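Local atomic coordinates of STM4351 (Salmonella enterica, PDB entry 2Y7I), a protein that binds arginine with high specificity in the periplasm as a solute-binding protein of family 3. Residues Phe85-Tyr90 with Ala208-Val213. Numbering follows the deposited sequence.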
ATOM      1  N   PHE A  85     -17.532   6.003   1.757  1.00 18.80           N
ATOM      2  CA  PHE A  85     -16.282   5.292   2.015  1.00 16.97           C
ATOM      3  C   PHE A  85     -15.067   5.964   1.385  1.00 17.05           C
ATOM      4  O   PHE A  85     -15.162   6.601   0.336  1.00 17.06           O
ATOM      5  CB  PHE A  85     -16.344   3.861   1.497  1.00 16.57           C
ATOM      6  CG  PHE A  85     -17.177   2.929   2.344  1.00 16.89           C
ATOM      7  CD1 PHE A  85     -16.674   2.402   3.531  1.00 16.75           C
ATOM      8  CD2 PHE A  85     -18.447   2.550   1.928  1.00 16.94           C
ATOM      9  CE1 PHE A  85     -17.435   1.516   4.309  1.00 15.77           C
ATOM     10  CE2 PHE A  85     -19.214   1.668   2.691  1.00 16.86           C
ATOM     11  CZ  PHE A  85     -18.706   1.152   3.883  1.00 16.26           C
ATOM     12  N   SER A  86     -13.930   5.795   2.051  1.00 15.74           N
ATOM     13  CA  SER A  86     -12.629   6.057   1.472  1.00 16.41           C
ATOM     14  C   SER A  86     -12.351   5.065   0.345  1.00 16.51           C
ATOM     15  O   SER A  86     -13.114   4.121   0.116  1.00 16.11           O
ATOM     16  CB  SER A  86     -11.537   5.894   2.529  1.00 15.60           C
ATOM     17  OG  SER A  86     -11.464   4.538   2.965  1.00 14.79           O
ATOM     18  N   GLN A  87     -11.248   5.308  -0.353  1.00 17.40           N
ATOM     19  CA  GLN A  87     -10.623   4.325  -1.221  1.00 18.56           C
ATOM     20  C   GLN A  87     -10.432   3.037  -0.405  1.00 17.47           C
ATOM     21  O   GLN A  87     -10.339   3.090   0.832  1.00 16.94           O
ATOM     22  CB  GLN A  87      -9.256   4.855  -1.673  1.00 18.98           C
ATOM     23  CG  GLN A  87      -8.290   5.092  -0.496  1.00 20.70           C
ATOM     24  CD  GLN A  87      -6.926   5.555  -0.930  1.00 23.16           C
ATOM     25  OE1 GLN A  87      -6.061   4.745  -1.270  1.00 24.25           O
ATOM     26  NE2 GLN A  87      -6.721   6.861  -0.923  1.00 23.91           N
ATOM     27  N   PRO A  88     -10.351   1.880  -1.082  1.00 17.82           N
ATOM     28  CA  PRO A  88     -10.052   0.674  -0.325  1.00 17.38           C
ATOM     29  C   PRO A  88      -8.697   0.804   0.365  1.00 17.77           C
ATOM     30  O   PRO A  88      -7.765   1.364  -0.213  1.00 18.20           O
ATOM     31  CB  PRO A  88     -10.005  -0.420  -1.401  1.00 17.80           C
ATOM     32  CG  PRO A  88      -9.759   0.300  -2.686  1.00 19.12           C
ATOM     33  CD  PRO A  88     -10.458   1.616  -2.528  1.00 18.54           C
ATOM     34  N   TYR A  89      -8.593   0.332   1.602  1.00 17.79           N
ATOM     35  CA  TYR A  89      -7.282   0.291   2.255  1.00 19.20           C
ATOM     36  C   TYR A  89      -6.730  -1.131   2.304  1.00 20.46           C
ATOM     37  O   TYR A  89      -5.532  -1.317   2.481  1.00 22.42           O
ATOM     38  CB  TYR A  89      -7.264   0.984   3.635  1.00 18.26           C
ATOM     39  CG  TYR A  89      -8.092   0.292   4.700  1.00 17.10           C
ATOM     40  CD1 TYR A  89      -7.535  -0.701   5.516  1.00 16.04           C
ATOM     41  CD2 TYR A  89      -9.422   0.636   4.900  1.00 14.94           C
ATOM     42  CE1 TYR A  89      -8.298  -1.342   6.493  1.00 14.97           C
ATOM     43  CE2 TYR A  89     -10.195  -0.010   5.872  1.00 14.32           C
ATOM     44  CZ  TYR A  89      -9.629  -0.990   6.662  1.00 13.54           C
ATOM     45  OH  TYR A  89     -10.404  -1.621   7.625  1.00 12.08           O
ATOM     46  N   TYR A  90      -7.592  -2.124   2.116  1.00 20.47           N
ATOM     47  CA  TYR A  90      -7.190  -3.528   2.099  1.00 22.02           C
ATOM     48  C   TYR A  90      -8.258  -4.308   1.341  1.00 22.82           C
ATOM     49  O   TYR A  90      -9.393  -3.846   1.239  1.00 22.87           O
ATOM     50  CB  TYR A  90      -7.035  -4.077   3.527  1.00 21.57           C
ATOM     51  CG  TYR A  90      -6.348  -5.428   3.600  1.00 22.43           C
ATOM     52  CD1 TYR A  90      -4.993  -5.565   3.290  1.00 25.88           C
ATOM     53  CD2 TYR A  90      -7.056  -6.566   3.979  1.00 23.13           C
ATOM     54  CE1 TYR A  90      -4.360  -6.812   3.361  1.00 26.65           C
ATOM     55  CE2 TYR A  90      -6.441  -7.805   4.056  1.00 25.32           C
ATOM     56  CZ  TYR A  90      -5.098  -7.921   3.753  1.00 26.69           C
ATOM     57  OH  TYR A  90      -4.500  -9.158   3.827  1.00 29.16           O
ATOM     58  N   ALA A 208      -6.287  11.494   1.081  1.00 19.33           N
ATOM     59  CA  ALA A 208      -4.952  12.023   0.852  1.00 20.21           C
ATOM     60  C   ALA A 208      -3.950  11.351   1.802  1.00 19.97           C
ATOM     61  O   ALA A 208      -2.827  11.057   1.408  1.00 20.16           O
ATOM     62  CB  ALA A 208      -4.926  13.531   1.020  1.00 21.12           C
ATOM     63  N   ALA A 209      -4.376  11.099   3.039  1.00 19.26           N
ATOM     64  CA  ALA A 209      -3.536  10.422   4.028  1.00 18.86           C
ATOM     65  C   ALA A 209      -3.315   8.945   3.677  1.00 18.48           C
ATOM     66  O   ALA A 209      -2.186   8.444   3.759  1.00 18.68           O
ATOM     67  CB  ALA A 209      -4.139  10.563   5.424  1.00 18.13           C
ATOM     68  N   LEU A 210      -4.384   8.259   3.272  1.00 17.99           N
ATOM     69  CA  LEU A 210      -4.286   6.856   2.825  1.00 17.54           C
ATOM     70  C   LEU A 210      -3.356   6.677   1.612  1.00 18.37           C
ATOM     71  O   LEU A 210      -2.602   5.697   1.544  1.00 18.26           O
ATOM     72  CB  LEU A 210      -5.674   6.265   2.526  1.00 17.15           C
ATOM     73  CG  LEU A 210      -6.501   5.742   3.705  1.00 17.03           C
ATOM     74  CD1 LEU A 210      -7.899   5.394   3.266  1.00 14.96           C
ATOM     75  CD2 LEU A 210      -5.826   4.525   4.361  1.00 16.78           C
ATOM     76  N   ASP A 211      -3.399   7.622   0.669  1.00 18.60           N
ATOM     77  CA  ASP A 211      -2.485   7.610  -0.482  1.00 19.51           C
ATOM     78  C   ASP A 211      -1.038   7.519  -0.013  1.00 20.07           C
ATOM     79  O   ASP A 211      -0.243   6.747  -0.554  1.00 20.62           O
ATOM     80  CB  ASP A 211      -2.635   8.879  -1.331  1.00 20.24           C
ATOM     81  CG  ASP A 211      -3.885   8.878  -2.168  1.00 20.14           C
ATOM     82  OD1 ASP A 211      -4.594   7.859  -2.177  1.00 20.70           O
ATOM     83  OD2 ASP A 211      -4.152   9.896  -2.827  1.00 22.13           O
ATOM     84  N   LYS A 212      -0.708   8.329   0.988  1.00 19.78           N
ATOM     85  CA  LYS A 212       0.616   8.313   1.582  1.00 20.51           C
ATOM     86  C   LYS A 212       0.890   7.053   2.400  1.00 19.59           C
ATOM     87  O   LYS A 212       1.935   6.432   2.220  1.00 20.26           O
ATOM     88  CB  LYS A 212       0.856   9.579   2.413  1.00 21.39           C
ATOM     89  CG  LYS A 212       0.985  10.829   1.560  1.00 23.41           C
ATOM     90  CD  LYS A 212       1.065  12.082   2.423  1.00 27.09           C
ATOM     91  CE  LYS A 212       1.232  13.315   1.561  1.00 29.56           C
ATOM     92  NZ  LYS A 212       0.799  14.552   2.279  1.00 33.00           N
ATOM     93  N   VAL A 213      -0.033   6.676   3.290  1.00 18.14           N
ATOM     94  CA  VAL A 213       0.159   5.485   4.135  1.00 17.53           C
ATOM     95  C   VAL A 213       0.340   4.230   3.283  1.00 17.33           C
ATOM     96  O   VAL A 213       1.240   3.429   3.539  1.00 17.76           O
ATOM     97  CB  VAL A 213      -0.992   5.288   5.167  1.00 16.83           C
ATOM     98  CG1 VAL A 213      -0.892   3.937   5.864  1.00 16.21           C
ATOM     99  CG2 VAL A 213      -0.979   6.426   6.203  1.00 16.99           C
TER
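Leu210, on helix 200-214, pushes its side chain between the loop residues Ser86, Gln87 and Tyr89. Its two methyl groups divide the work: CD1 rests 3.7 Å from Ser86 OG and equally near Ser86 CB, while CD2 reaches Tyr89 CB at 3.9 Å. Tyr89 offers this methyl only the base of its side chain, because the ring leads away from the helix and its hydroxyl is hydrogen-bonded to Asp32 of helix 31-42, the helix whose Val39 also packs on Leu210.

Gln87 runs past Leu210 in the opposite direction, its chain extended beyond CG, so that the amide lies alongside the leucine stem, with NE2 3.7 Å from Leu210 CB. At the end of this run Gln87 NE2 donates to Asp211 OD1, a short bond of 2.7 Å with an N-H...O angle of 160°. The acceptor lies close to the amide plane of Gln87, yet the amide approaches OD1 from above the carboxylate plane, the two planes being 57° apart. The other end of the amide is also held, since Gln87 OE1 accepts a hydrogen bond from Lys214, which binds Pro88 O as well.

Within the loop, Ser86 OG, placed between its own N and carbonyl carbon (chi1 65°), donates in plane to a lone pair of Gln87 O at 2.8 Å. Gln87 packs on Asp211 of the second subunit, and Asp211 on its Gln87, and Lys214 of that subunit binds Asp211 O, so the contact borders the dimer interface. With apolar packing beside an amide engaged at both ends, the loop following strand 84-85 is fastened to helix 200-214, and the nearby lysines and a zinc ion about 4 Å from the Asp211 side chain would be expected to favour its ionised carboxylate.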